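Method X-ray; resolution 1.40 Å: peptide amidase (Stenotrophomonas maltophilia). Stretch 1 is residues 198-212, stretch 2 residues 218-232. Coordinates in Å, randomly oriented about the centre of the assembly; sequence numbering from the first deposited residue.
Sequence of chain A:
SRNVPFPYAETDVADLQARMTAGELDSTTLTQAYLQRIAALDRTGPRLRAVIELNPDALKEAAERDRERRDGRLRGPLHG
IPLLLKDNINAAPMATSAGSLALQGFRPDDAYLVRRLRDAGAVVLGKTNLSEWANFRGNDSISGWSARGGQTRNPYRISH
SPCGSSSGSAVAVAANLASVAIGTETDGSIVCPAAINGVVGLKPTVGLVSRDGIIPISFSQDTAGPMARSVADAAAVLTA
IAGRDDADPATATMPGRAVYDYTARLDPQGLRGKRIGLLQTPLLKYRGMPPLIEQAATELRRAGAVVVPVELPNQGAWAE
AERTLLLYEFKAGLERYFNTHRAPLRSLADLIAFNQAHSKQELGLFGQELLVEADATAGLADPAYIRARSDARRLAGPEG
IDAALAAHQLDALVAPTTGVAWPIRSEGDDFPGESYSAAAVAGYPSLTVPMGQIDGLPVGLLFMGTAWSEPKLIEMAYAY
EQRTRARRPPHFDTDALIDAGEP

Stretch 1 198-212: GVVGLKPTVGLVSRD
Stretch 2, residues 218-232: SFSQDTAGPMARSVA

The guanidinium of R211 closes the far end of this contact by gripping two backbone carbonyls of the other stretch; its NE and NH2 are also bonded elsewhere in the structure: NH1 donates to D222 O (2.8 Å) and to F219 O (2.9 Å), and R211 NH2 also reaches F219 O (3.2 Å). Both oxygens lie at the edge of the group, near its plane; a folded side chain (chi1 -77°, chi2 82°, chi3 57°, chi4 74°) brings it there. At the other end, strands 200-203 and 223-228 run antiparallel, their axes at 174° and 4.9 Å apart at closest. V200 pairs with A228 (CA-CA 5.2 Å) through V200 N to A228 O (2.7 Å) and A228 N to V200 O (3.0 Å); G201 faces M227 as a non-hydrogen-bonded pair (CA-CA 4.6 Å). L202 N then donates to P226 O (3.1 Å). L202 O finds no hydrogen-bond donor, only a CA-H...O contact from G225 CA at 3.3 Å. G225 (phi/psi -166/159) must lack a side chain here, since a CB would sit 2.1 Å from L202 O. V200 (chi1 t) and A228 share a sheet face, where V200 CG2 meets V231 CG2 at 4.1 Å; L202 CB packs on P226 CG at 3.9 Å.

Beyond the ladder, three waters add bridges. A type II turn, T205 to L208, closes with L208 N to T205 O (3.1 Å); G207 adopts phi/psi 118/-16. Water 2 accepts from G207 N and V209 N (both 2.9 Å) and donates to T223 OG1 (2.8 Å), whose own proton goes to A224 O (2.9 Å). Water 3 accepts from A224 N (2.8 Å) and donates to V209 O (2.9 Å), bridging the loop at V209 to strand residue A224, whose CA atoms are 6.7 Å apart. Water 1 links K203 NZ (2.8 Å) to Q221 O (2.7 Å). V206 (chi1 t) lays CG2 3.6 Å from Q221 O.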

# COMPACT_ATOMS: atom_id res chain seq x y z
N GLY A 198 4.06 -3.78 -10.98
CA GLY A 198 3.69 -5.16 -11.22
C GLY A 198 3.49 -6.11 -10.05
O GLY A 198 3.82 -7.29 -10.15
N VAL A 199 2.93 -5.60 -8.96
CA VAL A 199 2.67 -6.44 -7.79
C VAL A 199 1.25 -6.26 -7.29
O VAL A 199 0.50 -5.41 -7.79
CB VAL A 199 3.67 -6.14 -6.63
CG1 VAL A 199 5.09 -6.43 -7.07
CG2 VAL A 199 3.54 -4.69 -6.19
N VAL A 200 0.88 -7.07 -6.31
CA VAL A 200 -0.44 -7.01 -5.71
C VAL A 200 -0.43 -5.99 -4.58
O VAL A 200 0.52 -5.92 -3.79
CB VAL A 200 -0.85 -8.39 -5.13
CG1 VAL A 200 -2.17 -8.28 -4.36
CG2 VAL A 200 -0.97 -9.41 -6.26
N GLY A 201 -1.49 -5.19 -4.52
CA GLY A 201 -1.63 -4.20 -3.46
C GLY A 201 -3.06 -4.27 -2.97
O GLY A 201 -3.99 -4.32 -3.77
N LEU A 202 -3.25 -4.28 -1.65
CA LEU A 202 -4.59 -4.34 -1.08
C LEU A 202 -4.79 -3.24 -0.05
O LEU A 202 -4.05 -3.17 0.94
CB LEU A 202 -4.81 -5.71 -0.44
CG LEU A 202 -6.22 -6.14 -0.02
CD1 LEU A 202 -6.20 -7.63 0.27
CD2 LEU A 202 -6.68 -5.36 1.21
N LYS A 203 -5.76 -2.36 -0.31
CA LYS A 203 -6.11 -1.28 0.62
C LYS A 203 -7.41 -1.72 1.27
O LYS A 203 -8.46 -1.72 0.64
CB LYS A 203 -6.36 0.04 -0.11
CG LYS A 203 -6.68 1.18 0.86
CD LYS A 203 -7.46 2.32 0.21
CE LYS A 203 -8.93 1.97 0.03
NZ LYS A 203 -9.69 1.92 1.33
N PRO A 204 -7.36 -2.09 2.55
CA PRO A 204 -8.60 -2.53 3.18
C PRO A 204 -9.59 -1.44 3.56
O PRO A 204 -9.34 -0.24 3.36
CB PRO A 204 -8.11 -3.31 4.40
CG PRO A 204 -6.87 -2.56 4.78
CD PRO A 204 -6.21 -2.25 3.45
N THR A 205 -10.73 -1.88 4.08
CA THR A 205 -11.76 -0.99 4.57
C THR A 205 -11.12 -0.23 5.72
O THR A 205 -10.35 -0.80 6.49
CB THR A 205 -12.94 -1.80 5.15
OG1 THR A 205 -13.48 -2.66 4.14
CG2 THR A 205 -14.04 -0.88 5.67
N VAL A 206 -11.42 1.06 5.82
CA VAL A 206 -10.87 1.85 6.92
C VAL A 206 -11.45 1.31 8.22
O VAL A 206 -12.67 1.30 8.41
CB VAL A 206 -11.22 3.34 6.76
CG1 VAL A 206 -10.83 4.11 8.02
CG2 VAL A 206 -10.48 3.92 5.56
N GLY A 207 -10.57 0.84 9.10
CA GLY A 207 -11.02 0.27 10.36
C GLY A 207 -10.65 -1.19 10.51
O GLY A 207 -10.71 -1.72 11.62
N LEU A 208 -10.28 -1.85 9.42
CA LEU A 208 -9.89 -3.26 9.51
C LEU A 208 -8.52 -3.40 10.16
O LEU A 208 -8.30 -4.31 10.96
CB LEU A 208 -9.85 -3.91 8.12
CG LEU A 208 -9.48 -5.40 8.13
CD1 LEU A 208 -10.56 -6.20 8.85
CD2 LEU A 208 -9.32 -5.90 6.70
N VAL A 209 -7.62 -2.48 9.83
CA VAL A 209 -6.26 -2.48 10.35
C VAL A 209 -5.99 -1.17 11.09
O VAL A 209 -6.23 -0.08 10.56
CB VAL A 209 -5.23 -2.62 9.20
CG1 VAL A 209 -3.81 -2.64 9.76
CG2 VAL A 209 -5.51 -3.89 8.40
N SER A 210 -5.47 -1.27 12.31
CA SER A 210 -5.20 -0.08 13.10
C SER A 210 -4.23 0.90 12.46
O SER A 210 -3.23 0.50 11.86
CB SER A 210 -4.65 -0.49 14.47
OG SER A 210 -4.37 0.66 15.25
N ARG A 211 -4.54 2.19 12.59
CA ARG A 211 -3.66 3.23 12.07
C ARG A 211 -2.79 3.78 13.20
O ARG A 211 -2.04 4.74 13.00
CB ARG A 211 -4.47 4.39 11.46
CG ARG A 211 -5.07 4.14 10.08
CD ARG A 211 -6.37 3.36 10.15
NE ARG A 211 -7.36 4.04 10.99
CZ ARG A 211 -8.04 5.13 10.64
NH1 ARG A 211 -7.86 5.68 9.45
NH2 ARG A 211 -8.87 5.69 11.50
N ASP A 212 -2.87 3.19 14.39
CA ASP A 212 -2.05 3.70 15.48
C ASP A 212 -0.57 3.51 15.17
O ASP A 212 -0.15 2.47 14.65
CB ASP A 212 -2.42 3.04 16.80
CG ASP A 212 -2.00 3.88 18.00
OD1 ASP A 212 -2.40 5.07 18.07
OD2 ASP A 212 -1.28 3.37 18.87
N SER A 218 -5.04 11.46 6.80
CA SER A 218 -6.48 11.49 7.09
C SER A 218 -7.04 10.32 7.91
O SER A 218 -6.92 9.16 7.52
CB SER A 218 -7.22 11.54 5.75
OG SER A 218 -8.59 11.26 5.88
N PHE A 219 -7.67 10.61 9.05
CA PHE A 219 -8.24 9.52 9.82
C PHE A 219 -9.45 8.95 9.09
O PHE A 219 -9.85 7.81 9.32
CB PHE A 219 -8.59 9.96 11.24
CG PHE A 219 -9.47 11.17 11.32
CD1 PHE A 219 -10.81 11.11 10.98
CD2 PHE A 219 -8.95 12.38 11.77
CE1 PHE A 219 -11.63 12.23 11.08
CE2 PHE A 219 -9.76 13.51 11.87
CZ PHE A 219 -11.10 13.44 11.53
N SER A 220 -10.04 9.73 8.19
CA SER A 220 -11.19 9.26 7.43
C SER A 220 -10.83 8.27 6.32
O SER A 220 -11.61 7.37 6.02
CB SER A 220 -11.95 10.44 6.81
OG SER A 220 -12.58 11.23 7.81
N GLN A 221 -9.65 8.43 5.72
CA GLN A 221 -9.25 7.59 4.59
C GLN A 221 -8.01 6.72 4.76
O GLN A 221 -7.84 5.75 4.03
CB GLN A 221 -9.07 8.47 3.35
CG GLN A 221 -10.31 9.30 3.02
CD GLN A 221 -10.18 10.20 1.80
OE1 GLN A 221 -11.03 11.06 1.58
NE2 GLN A 221 -9.13 10.00 1.00
N ASP A 222 -7.14 7.08 5.70
CA ASP A 222 -5.89 6.35 5.91
C ASP A 222 -6.01 4.89 6.30
O ASP A 222 -6.85 4.52 7.11
CB ASP A 222 -5.06 6.99 7.02
CG ASP A 222 -4.35 8.26 6.61
OD1 ASP A 222 -4.62 8.83 5.54
OD2 ASP A 222 -3.49 8.70 7.41
N THR A 223 -5.14 4.07 5.74
CA THR A 223 -5.05 2.68 6.15
C THR A 223 -3.80 2.02 5.61
O THR A 223 -3.34 2.32 4.51
CB THR A 223 -6.25 1.81 5.74
OG1 THR A 223 -6.08 0.50 6.30
CG2 THR A 223 -6.36 1.69 4.23
N ALA A 224 -3.23 1.15 6.43
CA ALA A 224 -2.07 0.39 6.02
C ALA A 224 -2.64 -0.80 5.25
O ALA A 224 -3.83 -1.13 5.37
CB ALA A 224 -1.29 -0.10 7.24
N GLY A 225 -1.79 -1.44 4.46
CA GLY A 225 -2.24 -2.58 3.69
C GLY A 225 -1.06 -3.35 3.15
O GLY A 225 0.04 -2.80 3.04
N PRO A 226 -1.26 -4.62 2.80
CA PRO A 226 -0.17 -5.45 2.27
C PRO A 226 0.17 -5.20 0.81
O PRO A 226 -0.68 -4.81 0.01
CB PRO A 226 -0.69 -6.86 2.50
CG PRO A 226 -2.15 -6.70 2.23
CD PRO A 226 -2.49 -5.41 2.95
N MET A 227 1.43 -5.44 0.49
CA MET A 227 1.95 -5.34 -0.87
C MET A 227 2.76 -6.62 -1.02
O MET A 227 3.62 -6.93 -0.19
CB MET A 227 2.77 -4.06 -1.02
CG MET A 227 1.88 -2.83 -0.77
SD MET A 227 2.65 -1.21 -0.88
CE MET A 227 2.53 -0.88 -2.64
N ALA A 228 2.46 -7.37 -2.07
CA ALA A 228 3.09 -8.66 -2.29
C ALA A 228 3.07 -9.03 -3.75
O ALA A 228 2.38 -8.41 -4.55
CB ALA A 228 2.35 -9.72 -1.48
N ARG A 229 3.82 -10.07 -4.11
CA ARG A 229 3.86 -10.50 -5.50
C ARG A 229 2.65 -11.35 -5.86
O ARG A 229 2.34 -11.52 -7.04
CB ARG A 229 5.15 -11.27 -5.77
CG ARG A 229 6.40 -10.40 -5.72
CD ARG A 229 7.66 -11.25 -5.83
NE ARG A 229 7.78 -12.16 -4.70
CZ ARG A 229 8.24 -11.82 -3.50
NH1 ARG A 229 8.65 -10.58 -3.26
NH2 ARG A 229 8.29 -12.73 -2.53
N SER A 230 1.96 -11.88 -4.85
CA SER A 230 0.80 -12.73 -5.09
C SER A 230 -0.34 -12.41 -4.13
O SER A 230 -0.13 -11.86 -3.05
CB SER A 230 1.18 -14.20 -4.92
OG SER A 230 1.43 -14.49 -3.55
N VAL A 231 -1.55 -12.78 -4.53
CA VAL A 231 -2.73 -12.56 -3.70
C VAL A 231 -2.64 -13.40 -2.43
O VAL A 231 -3.03 -12.94 -1.36
CB VAL A 231 -4.02 -12.91 -4.48
CG1 VAL A 231 -5.24 -12.80 -3.56
CG2 VAL A 231 -4.17 -11.98 -5.68
N ALA A 232 -2.11 -14.61 -2.53
CA ALA A 232 -1.98 -15.47 -1.36
C ALA A 232 -1.08 -14.82 -0.30
O ALA A 232 -1.37 -14.87 0.89
CB ALA A 232 -1.41 -16.83 -1.76
O HOH W 1 -9.61 4.53 2.35
O HOH W 2 -7.91 -0.06 8.28
O HOH W 3 -3.91 0.93 9.17